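Local coordinates for protein 2-hydroxyisobutanoyl-CoA mutase large subunit (Aquincola tertiaricarbonis, PDB 4R3U) that forms, with its small cobalamin-binding partner, a B12-dependent mutase that interconverts 2-hydroxyisobutyryl-CoA and (S)-3-hydroxybutyryl-CoA, at residues P86-Y91 with A368-Q374; G136-D140 with V153-T157; L213-M217 with T446-I450. All blocks are in the same frame, centred on the assembly; numbering follows the deposited sequence.

Contact 1. Residues P86-Y91 with A368-Q374; sequences PYPTMY and AVLGGAQ. With 3HC (3-hydroxybutanoyl-coenzyme A), chain E.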
loop_
_atom_site.group_PDB
_atom_site.type_symbol
_atom_site.label_atom_id
_atom_site.label_comp_id
_atom_site.label_asym_id
_atom_site.label_seq_id
_atom_site.Cartn_x
_atom_site.Cartn_y
_atom_site.Cartn_z
ATOM N N PRO A 86 -14.163 -4.799 -18.579
ATOM C CA PRO A 86 -14.423 -5.420 -19.898
ATOM C C PRO A 86 -15.048 -6.828 -19.836
ATOM O O PRO A 86 -15.623 -7.286 -20.831
ATOM C CB PRO A 86 -13.036 -5.446 -20.545
ATOM C CG PRO A 86 -12.099 -5.604 -19.391
ATOM C CD PRO A 86 -12.717 -4.799 -18.255
ATOM N N TYR A 87 -14.925 -7.517 -18.678
ATOM C CA TYR A 87 -15.451 -8.865 -18.467
ATOM C C TYR A 87 -16.542 -8.872 -17.376
ATOM O O TYR A 87 -16.471 -8.081 -16.434
ATOM C CB TYR A 87 -14.313 -9.868 -18.139
ATOM C CG TYR A 87 -13.067 -9.763 -18.999
ATOM C CD1 TYR A 87 -13.153 -9.725 -20.390
ATOM C CD2 TYR A 87 -11.798 -9.771 -18.425
ATOM C CE1 TYR A 87 -12.008 -9.605 -21.182
ATOM C CE2 TYR A 87 -10.643 -9.700 -19.211
ATOM C CZ TYR A 87 -10.755 -9.622 -20.589
ATOM O OH TYR A 87 -9.622 -9.552 -21.358
ATOM N N PRO A 88 -17.583 -9.727 -17.483
ATOM C CA PRO A 88 -18.648 -9.693 -16.461
ATOM C C PRO A 88 -18.295 -10.356 -15.134
ATOM O O PRO A 88 -19.059 -10.230 -14.191
ATOM C CB PRO A 88 -19.788 -10.448 -17.145
ATOM C CG PRO A 88 -19.090 -11.431 -18.014
ATOM C CD PRO A 88 -17.888 -10.709 -18.543
ATOM N N THR A 89 -17.183 -11.096 -15.081
ATOM C CA THR A 89 -16.748 -11.903 -13.937
ATOM C C THR A 89 -15.448 -11.429 -13.322
ATOM O O THR A 89 -15.172 -11.727 -12.140
ATOM C CB THR A 89 -16.742 -13.383 -14.342
ATOM O OG1 THR A 89 -16.275 -14.191 -13.298
ATOM C CG2 THR A 89 -16.010 -13.632 -15.620
ATOM N N MET A 90 -14.660 -10.666 -14.117
ATOM C CA MET A 90 -13.374 -10.094 -13.755
ATOM C C MET A 90 -12.501 -11.010 -12.898
ATOM O O MET A 90 -12.324 -12.179 -13.257
ATOM C CB MET A 90 -13.529 -8.688 -13.178
ATOM C CG MET A 90 -14.079 -7.673 -14.168
ATOM S SD MET A 90 -12.957 -7.214 -15.508
ATOM C CE MET A 90 -11.680 -6.413 -14.622
ATOM N N TYR A 91 -12.002 -10.512 -11.768
ATOM C CA TYR A 91 -11.099 -11.234 -10.857
ATOM C C TYR A 91 -11.706 -12.361 -10.017
ATOM O O TYR A 91 -10.959 -13.068 -9.350
ATOM C CB TYR A 91 -10.275 -10.269 -9.983
ATOM C CG TYR A 91 -9.769 -9.035 -10.693
ATOM C CD1 TYR A 91 -9.148 -9.124 -11.943
ATOM C CD2 TYR A 91 -9.900 -7.770 -10.115
ATOM C CE1 TYR A 91 -8.670 -7.987 -12.589
ATOM C CE2 TYR A 91 -9.438 -6.626 -10.758
ATOM C CZ TYR A 91 -8.806 -6.740 -11.984
ATOM O OH TYR A 91 -8.297 -5.617 -12.584
ATOM N N ALA A 368 -4.801 0.265 -9.945
ATOM C CA ALA A 368 -4.880 -0.525 -11.180
ATOM C C ALA A 368 -5.937 -1.642 -11.095
ATOM O O ALA A 368 -6.686 -1.863 -12.055
ATOM C CB ALA A 368 -3.514 -1.114 -11.511
ATOM N N VAL A 369 -6.004 -2.309 -9.925
ATOM C CA VAL A 369 -6.922 -3.412 -9.606
ATOM C C VAL A 369 -8.361 -2.871 -9.498
ATOM O O VAL A 369 -9.289 -3.462 -10.053
ATOM C CB VAL A 369 -6.440 -4.135 -8.312
ATOM C CG1 VAL A 369 -7.458 -5.160 -7.819
ATOM C CG2 VAL A 369 -5.091 -4.797 -8.540
ATOM N N LEU A 370 -8.534 -1.729 -8.804
ATOM C CA LEU A 370 -9.821 -1.064 -8.627
ATOM C C LEU A 370 -10.258 -0.466 -9.972
ATOM O O LEU A 370 -11.464 -0.346 -10.232
ATOM C CB LEU A 370 -9.731 0.019 -7.522
ATOM C CG LEU A 370 -9.408 -0.430 -6.088
ATOM C CD1 LEU A 370 -9.634 0.697 -5.126
ATOM C CD2 LEU A 370 -10.226 -1.671 -5.639
ATOM N N GLY A 371 -9.265 -0.137 -10.807
ATOM C CA GLY A 371 -9.409 0.366 -12.172
ATOM C C GLY A 371 -9.722 -0.696 -13.214
ATOM O O GLY A 371 -10.090 -0.354 -14.344
ATOM N N GLY A 372 -9.590 -1.981 -12.855
ATOM C CA GLY A 372 -9.952 -3.101 -13.727
ATOM C C GLY A 372 -8.944 -3.485 -14.801
ATOM O O GLY A 372 -9.338 -3.937 -15.879
ATOM N N ALA A 373 -7.628 -3.364 -14.489
ATOM C CA ALA A 373 -6.512 -3.726 -15.379
ATOM C C ALA A 373 -6.503 -5.252 -15.640
ATOM O O ALA A 373 -6.934 -6.033 -14.772
ATOM C CB ALA A 373 -5.199 -3.274 -14.769
ATOM N N GLN A 374 -6.056 -5.657 -16.848
ATOM C CA GLN A 374 -6.014 -7.066 -17.306
ATOM C C GLN A 374 -4.673 -7.682 -17.027
ATOM O O GLN A 374 -4.540 -8.916 -16.968
ATOM C CB GLN A 374 -6.273 -7.153 -18.823
ATOM C CG GLN A 374 -7.731 -7.115 -19.212
ATOM C CD GLN A 374 -8.469 -5.899 -18.730
ATOM O OE1 GLN A 374 -8.303 -4.793 -19.239
ATOM N NE2 GLN A 374 -9.257 -6.073 -17.689
HETATM N N1A 3HC E . -13.397 -14.760 -17.376
HETATM C C2A 3HC E . -13.186 -15.651 -18.541
HETATM N N3A 3HC E . -11.935 -15.351 -19.250
HETATM C C4A 3HC E . -11.100 -14.368 -18.834
HETATM C C5A 3HC E . -11.379 -13.600 -17.759
HETATM C C6A 3HC E . -12.521 -13.788 -17.063
HETATM N N6A 3HC E . -12.744 -12.997 -16.014
HETATM N N7A 3HC E . -10.363 -12.745 -17.610
HETATM C C8A 3HC E . -9.471 -12.984 -18.567
HETATM N N9A 3HC E . -9.938 -13.961 -19.339
HETATM C C1B 3HC E . -9.315 -14.591 -20.542
HETATM C C2B 3HC E . -9.177 -13.625 -21.701
HETATM O O2B 3HC E . -10.362 -13.585 -22.501
HETATM C C3B 3HC E . -7.995 -14.206 -22.459
HETATM O O3B 3HC E . -8.413 -15.307 -23.302
HETATM P P3B 3HC E . -7.918 -15.494 -24.828
HETATM O O7A 3HC E . -6.454 -15.628 -24.690
HETATM O O8A 3HC E . -8.619 -16.741 -25.221
HETATM O O9A 3HC E . -8.407 -14.257 -25.477
HETATM C C4B 3HC E . -7.107 -14.768 -21.353
HETATM O O4B 3HC E . -7.974 -15.011 -20.204
HETATM C C5B 3HC E . -5.960 -13.800 -21.016
HETATM O O5B 3HC E . -6.471 -12.656 -20.296
HETATM P P1A 3HC E . -6.398 -11.128 -20.855
HETATM O O1A 3HC E . -6.338 -11.090 -22.342
HETATM O O2A 3HC E . -7.444 -10.342 -20.179
HETATM O O3A 3HC E . -4.967 -10.729 -20.155
HETATM P P2A 3HC E . -3.494 -10.730 -20.841
HETATM O O4A 3HC E . -2.520 -10.356 -19.806
HETATM O O5A 3HC E . -3.262 -11.968 -21.625
HETATM O O6A 3HC E . -3.659 -9.545 -21.876
HETATM C CBP 3HC E . -3.464 -7.306 -22.780
HETATM C CCP 3HC E . -3.763 -8.154 -21.525
HETATM C CDP 3HC E . -4.619 -7.551 -23.760
HETATM C CEP 3HC E . -3.475 -5.819 -22.404
HETATM C CAP 3HC E . -2.106 -7.724 -23.439
HETATM O OAP 3HC E . -1.824 -7.062 -24.691
HETATM C C9P 3HC E . -0.862 -7.763 -22.506
HETATM O O9P 3HC E . -0.582 -8.773 -21.857
HETATM N N8P 3HC E . -0.071 -6.679 -22.528
HETATM C C7P 3HC E . 1.169 -6.627 -21.744
HETATM C C6P 3HC E . 1.995 -5.413 -22.142
HETATM C C5P 3HC E . 3.251 -5.256 -21.278
HETATM O O5P 3HC E . 3.487 -5.979 -20.307
HETATM N N4P 3HC E . 4.048 -4.265 -21.693
HETATM C C3P 3HC E . 5.286 -3.923 -21.008
HETATM C C2P 3HC E . 5.598 -2.485 -21.322
HETATM S S1P 3HC E . 7.079 -1.908 -20.439
HETATM C C1 3HC E . 7.111 -0.240 -21.116
HETATM O O1 3HC E . 6.885 0.023 -22.296
HETATM C C2 3HC E . 7.350 0.903 -20.114
HETATM C C3 3HC E . 8.825 1.041 -19.727
HETATM O O3 3HC E . 9.288 -0.191 -19.185
HETATM C C4 3HC E . 9.684 1.455 -20.932
#
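The loop 86-91 comes nearest the end of helix 357-370 at Met90 and Gly372, whose CA atoms lie 7.8 Å apart; the positive phi of Gly372 (80°) belongs to a Schellman motif that ends the helix before strand 375-377. Tyr91 reaches into this turn. Its OH donates to Ala373 O at 2.6 Å, in the carbonyl plane and on a lone pair (C=O...OH angle 132°). Val369 O also sits at the ring edge, 3.2 Å from Tyr91 CE2, and Val369 CG1 packs against that same carbon, while Trp96 meets the ring edge-to-face. Met90 folds back through bends at chi2 and chi3, which set its CE 3.6 Å from Gly372 O. Gly372 O accepts a hydrogen bond from Gln374 NE2 at 2.8 Å, bent to an N-H...O angle of 135°. Because Gln374 OE1 takes Phe340 N, both ends of the amide are held and its rotation is fixed. Pro86 CG presses 3.3 Å from Gln374 NE2 and also covers one face of the Tyr87 ring over its centre. On the ligand side Tyr87 OH stands 2.6 Å from the phosphate oxygen O2A of 3HC, and Met90 O lies 2.9 Å from its adenine N6A. Loop and helix end line the adenine and pyrophosphate end of the pocket, at the N-terminal ends of barrel strands 97-102 and 375-377; the pantetheine chain runs through the TIM barrel, as in methylmalonyl-CoA mutase.

Contact 2. Residues G136-D140 with V153-T157; sequences GYDSD and VAIDT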
loop_
_atom_site.group_PDB
_atom_site.type_symbol
_atom_site.label_atom_id
_atom_site.label_comp_id
_atom_site.label_asym_id
_atom_site.label_seq_id
_atom_site.Cartn_x
_atom_site.Cartn_y
_atom_site.Cartn_z
ATOM N N GLY A 136 16.554 -0.464 -33.907
ATOM C CA GLY A 136 16.682 -1.227 -35.147
ATOM C C GLY A 136 18.078 -1.613 -35.582
ATOM O O GLY A 136 18.286 -1.975 -36.743
ATOM N N TYR A 137 19.038 -1.558 -34.656
ATOM C CA TYR A 137 20.436 -1.865 -34.939
ATOM C C TYR A 137 20.855 -3.214 -34.425
ATOM O O TYR A 137 20.379 -3.679 -33.377
ATOM C CB TYR A 137 21.376 -0.816 -34.308
ATOM C CG TYR A 137 21.193 0.601 -34.803
ATOM C CD1 TYR A 137 21.595 0.970 -36.080
ATOM C CD2 TYR A 137 20.697 1.595 -33.960
ATOM C CE1 TYR A 137 21.458 2.283 -36.531
ATOM C CE2 TYR A 137 20.528 2.902 -34.407
ATOM C CZ TYR A 137 20.930 3.249 -35.688
ATOM O OH TYR A 137 20.794 4.548 -36.121
ATOM N N ASP A 138 21.810 -3.824 -35.138
ATOM C CA ASP A 138 22.435 -5.057 -34.684
ATOM C C ASP A 138 23.454 -4.644 -33.623
ATOM O O ASP A 138 23.915 -3.502 -33.626
ATOM C CB ASP A 138 23.149 -5.760 -35.847
ATOM C CG ASP A 138 22.231 -6.431 -36.821
ATOM O OD1 ASP A 138 21.041 -6.619 -36.482
ATOM O OD2 ASP A 138 22.696 -6.768 -37.929
ATOM N N SER A 139 23.816 -5.575 -32.738
ATOM C CA SER A 139 24.777 -5.353 -31.655
ATOM C C SER A 139 26.178 -4.823 -32.058
ATOM O O SER A 139 26.822 -4.155 -31.248
ATOM C CB SER A 139 24.888 -6.611 -30.816
ATOM O OG SER A 139 23.593 -6.935 -30.341
ATOM N N ASP A 140 26.625 -5.091 -33.303
ATOM C CA ASP A 140 27.942 -4.674 -33.811
ATOM C C ASP A 140 27.921 -3.408 -34.663
ATOM O O ASP A 140 28.965 -3.007 -35.197
ATOM C CB ASP A 140 28.653 -5.829 -34.542
ATOM C CG ASP A 140 27.936 -6.392 -35.756
ATOM O OD1 ASP A 140 26.703 -6.169 -35.880
ATOM O OD2 ASP A 140 28.598 -7.085 -36.563
ATOM N N VAL A 153 17.300 -6.740 -23.058
ATOM C CA VAL A 153 17.913 -7.850 -23.776
ATOM C C VAL A 153 18.305 -7.434 -25.216
ATOM O O VAL A 153 17.653 -6.570 -25.810
ATOM C CB VAL A 153 17.044 -9.144 -23.726
ATOM C CG1 VAL A 153 15.823 -9.055 -24.631
ATOM C CG2 VAL A 153 17.858 -10.385 -24.073
ATOM N N ALA A 154 19.356 -8.069 -25.768
ATOM C CA ALA A 154 19.793 -7.860 -27.136
ATOM C C ALA A 154 19.159 -8.933 -28.015
ATOM O O ALA A 154 19.283 -10.130 -27.711
ATOM C CB ALA A 154 21.304 -7.953 -27.217
ATOM N N ILE A 155 18.428 -8.506 -29.072
ATOM C CA ILE A 155 17.874 -9.418 -30.056
ATOM C C ILE A 155 18.318 -8.923 -31.444
ATOM O O ILE A 155 17.965 -7.811 -31.851
ATOM C CB ILE A 155 16.342 -9.742 -29.952
ATOM C CG1 ILE A 155 15.901 -10.134 -28.510
ATOM C CG2 ILE A 155 15.922 -10.836 -30.996
ATOM C CD1 ILE A 155 16.273 -11.554 -28.016
ATOM N N ASP A 156 19.133 -9.736 -32.148
ATOM C CA ASP A 156 19.615 -9.389 -33.498
ATOM C C ASP A 156 19.079 -10.376 -34.484
ATOM O O ASP A 156 18.772 -9.999 -35.602
ATOM C CB ASP A 156 21.162 -9.363 -33.593
ATOM C CG ASP A 156 21.857 -8.329 -32.730
ATOM O OD1 ASP A 156 21.215 -7.349 -32.353
ATOM O OD2 ASP A 156 23.038 -8.513 -32.425
ATOM N N THR A 157 18.956 -11.642 -34.047
ATOM C CA THR A 157 18.580 -12.837 -34.828
ATOM C C THR A 157 17.493 -13.703 -34.120
ATOM O O THR A 157 17.251 -13.565 -32.918
ATOM C CB THR A 157 19.848 -13.693 -35.052
ATOM O OG1 THR A 157 20.318 -14.178 -33.788
ATOM C CG2 THR A 157 20.968 -12.930 -35.735
#
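Ser139 overlaps the carboxylate of Asp156 and grips its OD2 with two donors. Both residues belong to the long connection between helix 131-135 and helix 158-164, part of the beta-alpha-beta crossover that links strands 125-128 and 175-178 of the parallel barrel sheet. Gly136 ends the first helix in a Schellman motif, and Thr157 is the N-cap of the second, so the contact pins together the two ends of the connection; the CA atoms of Asp138 and Asp156 approach to 5.3 Å. Ser139 N donates to Asp156 OD2 at 3.1 Å with a fairly straight N-H...O angle of 159°, arriving from above the carboxylate plane, 40° out of it. Ser139 OG donates to the same Asp156 OD2 at 2.7 Å, on the syn side and only 16° out of plane. The serine torsion explains the pairing: OG lies opposite the carbonyl carbon and next to its own N, which lets both donors converge on one oxygen. Thr509 OG1 and Gln505 NE2, from helix 501-515, add two further bonds to this OD2. Asp138 comes close as well, its OD1 4.2 Å from Asp156 OD1, a like-charge approach probably eased by the salt bridge of Asp138 with Arg513 and its hydrogen bonds to Thr552 OG1 and Gly554 N. Asp160 OD2 accepts the backbone N of both Asp156 and Thr157. The CB methyl of Ala154 stops 4.0 Å from Ser139 OG.

Contact 3. Residues L213-M217 with T446-I450; sequences LKEYM and TIKLI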
loop_
_atom_site.group_PDB
_atom_site.type_symbol
_atom_site.label_atom_id
_atom_site.label_comp_id
_atom_site.label_asym_id
_atom_site.label_seq_id
_atom_site.Cartn_x
_atom_site.Cartn_y
_atom_site.Cartn_z
ATOM N N LEU A 213 2.941 5.996 -32.979
ATOM C CA LEU A 213 2.470 7.367 -32.764
ATOM C C LEU A 213 2.923 7.928 -31.412
ATOM O O LEU A 213 3.416 9.064 -31.341
ATOM C CB LEU A 213 0.946 7.492 -33.035
ATOM C CG LEU A 213 0.485 7.098 -34.498
ATOM C CD1 LEU A 213 -1.005 7.024 -34.627
ATOM C CD2 LEU A 213 1.046 8.016 -35.552
ATOM N N LYS A 214 2.917 7.077 -30.381
ATOM C CA LYS A 214 3.342 7.463 -29.049
ATOM C C LYS A 214 4.853 7.602 -28.952
ATOM O O LYS A 214 5.343 8.213 -28.014
ATOM C CB LYS A 214 2.754 6.502 -27.988
ATOM C CG LYS A 214 3.281 5.083 -28.010
ATOM C CD LYS A 214 4.432 4.847 -27.050
ATOM C CE LYS A 214 4.679 3.362 -26.914
ATOM N NZ LYS A 214 5.338 2.749 -28.115
ATOM N N GLU A 215 5.596 7.011 -29.913
ATOM C CA GLU A 215 7.064 7.096 -30.003
ATOM C C GLU A 215 7.455 8.496 -30.456
ATOM O O GLU A 215 8.344 9.098 -29.867
ATOM C CB GLU A 215 7.610 6.030 -30.965
ATOM C CG GLU A 215 7.526 4.599 -30.414
ATOM C CD GLU A 215 8.236 4.383 -29.094
ATOM O OE1 GLU A 215 9.262 5.051 -28.861
ATOM O OE2 GLU A 215 7.716 3.626 -28.249
ATOM N N TYR A 216 6.734 9.046 -31.459
ATOM C CA TYR A 216 6.970 10.419 -31.930
ATOM C C TYR A 216 6.579 11.429 -30.849
ATOM O O TYR A 216 7.270 12.425 -30.632
ATOM C CB TYR A 216 6.215 10.698 -33.244
ATOM C CG TYR A 216 6.662 9.816 -34.389
ATOM C CD1 TYR A 216 7.931 9.951 -34.948
ATOM C CD2 TYR A 216 5.812 8.857 -34.928
ATOM C CE1 TYR A 216 8.356 9.119 -35.988
ATOM C CE2 TYR A 216 6.222 8.028 -35.975
ATOM C CZ TYR A 216 7.499 8.154 -36.494
ATOM O OH TYR A 216 7.910 7.326 -37.516
ATOM N N MET A 217 5.474 11.135 -30.163
ATOM C CA MET A 217 4.881 11.919 -29.100
ATOM C C MET A 217 5.734 11.867 -27.813
ATOM O O MET A 217 5.956 12.908 -27.177
ATOM C CB MET A 217 3.498 11.315 -28.768
ATOM C CG MET A 217 2.376 11.743 -29.639
ATOM S SD MET A 217 0.831 11.305 -28.791
ATOM C CE MET A 217 -0.309 11.553 -30.117
ATOM N N THR A 446 -4.086 13.724 -35.859
ATOM C CA THR A 446 -2.974 13.287 -35.034
ATOM C C THR A 446 -1.654 13.535 -35.701
ATOM O O THR A 446 -0.837 14.253 -35.136
ATOM C CB THR A 446 -3.211 11.838 -34.588
ATOM O OG1 THR A 446 -4.401 11.775 -33.812
ATOM C CG2 THR A 446 -2.079 11.262 -33.824
ATOM N N ILE A 447 -1.442 12.946 -36.893
ATOM C CA ILE A 447 -0.200 13.046 -37.669
ATOM C C ILE A 447 0.257 14.471 -37.891
ATOM O O ILE A 447 1.412 14.775 -37.582
ATOM C CB ILE A 447 -0.163 12.119 -38.913
ATOM C CG1 ILE A 447 -0.281 10.646 -38.448
ATOM C CG2 ILE A 447 1.128 12.339 -39.727
ATOM C CD1 ILE A 447 -0.335 9.649 -39.499
ATOM N N LYS A 448 -0.659 15.360 -38.310
ATOM C CA LYS A 448 -0.357 16.784 -38.525
ATOM C C LYS A 448 0.089 17.487 -37.239
ATOM O O LYS A 448 1.070 18.229 -37.264
ATOM C CB LYS A 448 -1.540 17.535 -39.174
ATOM C CG LYS A 448 -2.000 16.967 -40.524
ATOM C CD LYS A 448 -0.944 16.890 -41.684
ATOM C CE LYS A 448 -0.442 15.477 -42.025
ATOM N NZ LYS A 448 -1.516 14.425 -42.129
ATOM N N LEU A 449 -0.604 17.204 -36.116
ATOM C CA LEU A 449 -0.311 17.755 -34.796
ATOM C C LEU A 449 0.993 17.213 -34.238
ATOM O O LEU A 449 1.673 17.938 -33.512
ATOM C CB LEU A 449 -1.486 17.519 -33.835
ATOM C CG LEU A 449 -2.547 18.627 -33.693
ATOM C CD1 LEU A 449 -2.817 19.323 -35.004
ATOM C CD2 LEU A 449 -3.840 18.065 -33.138
ATOM N N ILE A 450 1.357 15.961 -34.593
ATOM C CA ILE A 450 2.632 15.328 -34.227
ATOM C C ILE A 450 3.711 16.061 -35.020
ATOM O O ILE A 450 4.726 16.454 -34.445
ATOM C CB ILE A 450 2.638 13.781 -34.479
ATOM C CG1 ILE A 450 1.818 13.030 -33.396
ATOM C CG2 ILE A 450 4.064 13.228 -34.582
ATOM C CD1 ILE A 450 1.612 11.493 -33.638
#
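Ile450 points from helix 446-451 at three residues of helix 213-219, and its two branches divide at CB. The CG2 methyl, anti to the backbone N, meets Tyr216 CB at 3.6 Å. The other branch starts beside the backbone N (chi1 -75°) and brings CG1 within 4.0 Å of Met217 CG. At the tip, CD1 settles 3.8 Å from Leu213 O and 4.0 Å from both Leu213 CD2 and Met217 CE; the Ile450 and Leu213 side chains cross at about a right angle. The segment axes are nearly parallel, 23° apart, with a closest approach of 10.7 Å. Helix 213-219 is a short helix in the connection between TIM-barrel strand 206-208 and helix 226-243, and helix 446-451, from the chain after helix 420-442, packs against it. Ile226 of helix 226-243 touches Ile450 and Tyr216, and Phe455 of helix 454-472 touches Ile450 and Met217. Tyr216 directs its ring elsewhere, with OH hydrogen-bonded to Tyr224 O and Ser229 OG. Met217 stays extended beyond CG, and this carries CE to 4.1 Å from Thr446 CG2. At the start of the helices Leu213 CD2 rests 4.1 Å from Ile447 CG1.

In the fold
All three contacts are buried and none touches another, yet their chemistry differs with place. Contacts 1 and 3 both lie about 16 Å from the chain centre, on opposite sides of it, whereas contact 2 lies farther out at about 23 Å. No helix or strand is shared among them. Contact 3 joins two helices by apolar atoms, with no hydrogen bond across it; contact 2 joins two loop segments through a carboxylate; contact 1 sets a loop against a helix end, with one tyrosine hydroxyl-to-carbonyl bond among apolar contacts, and alone meets coenzyme A. In sequence, contact 2 closes a loop nested within the long span of contact 1, while contacts 1 and 3 alternate along the chain.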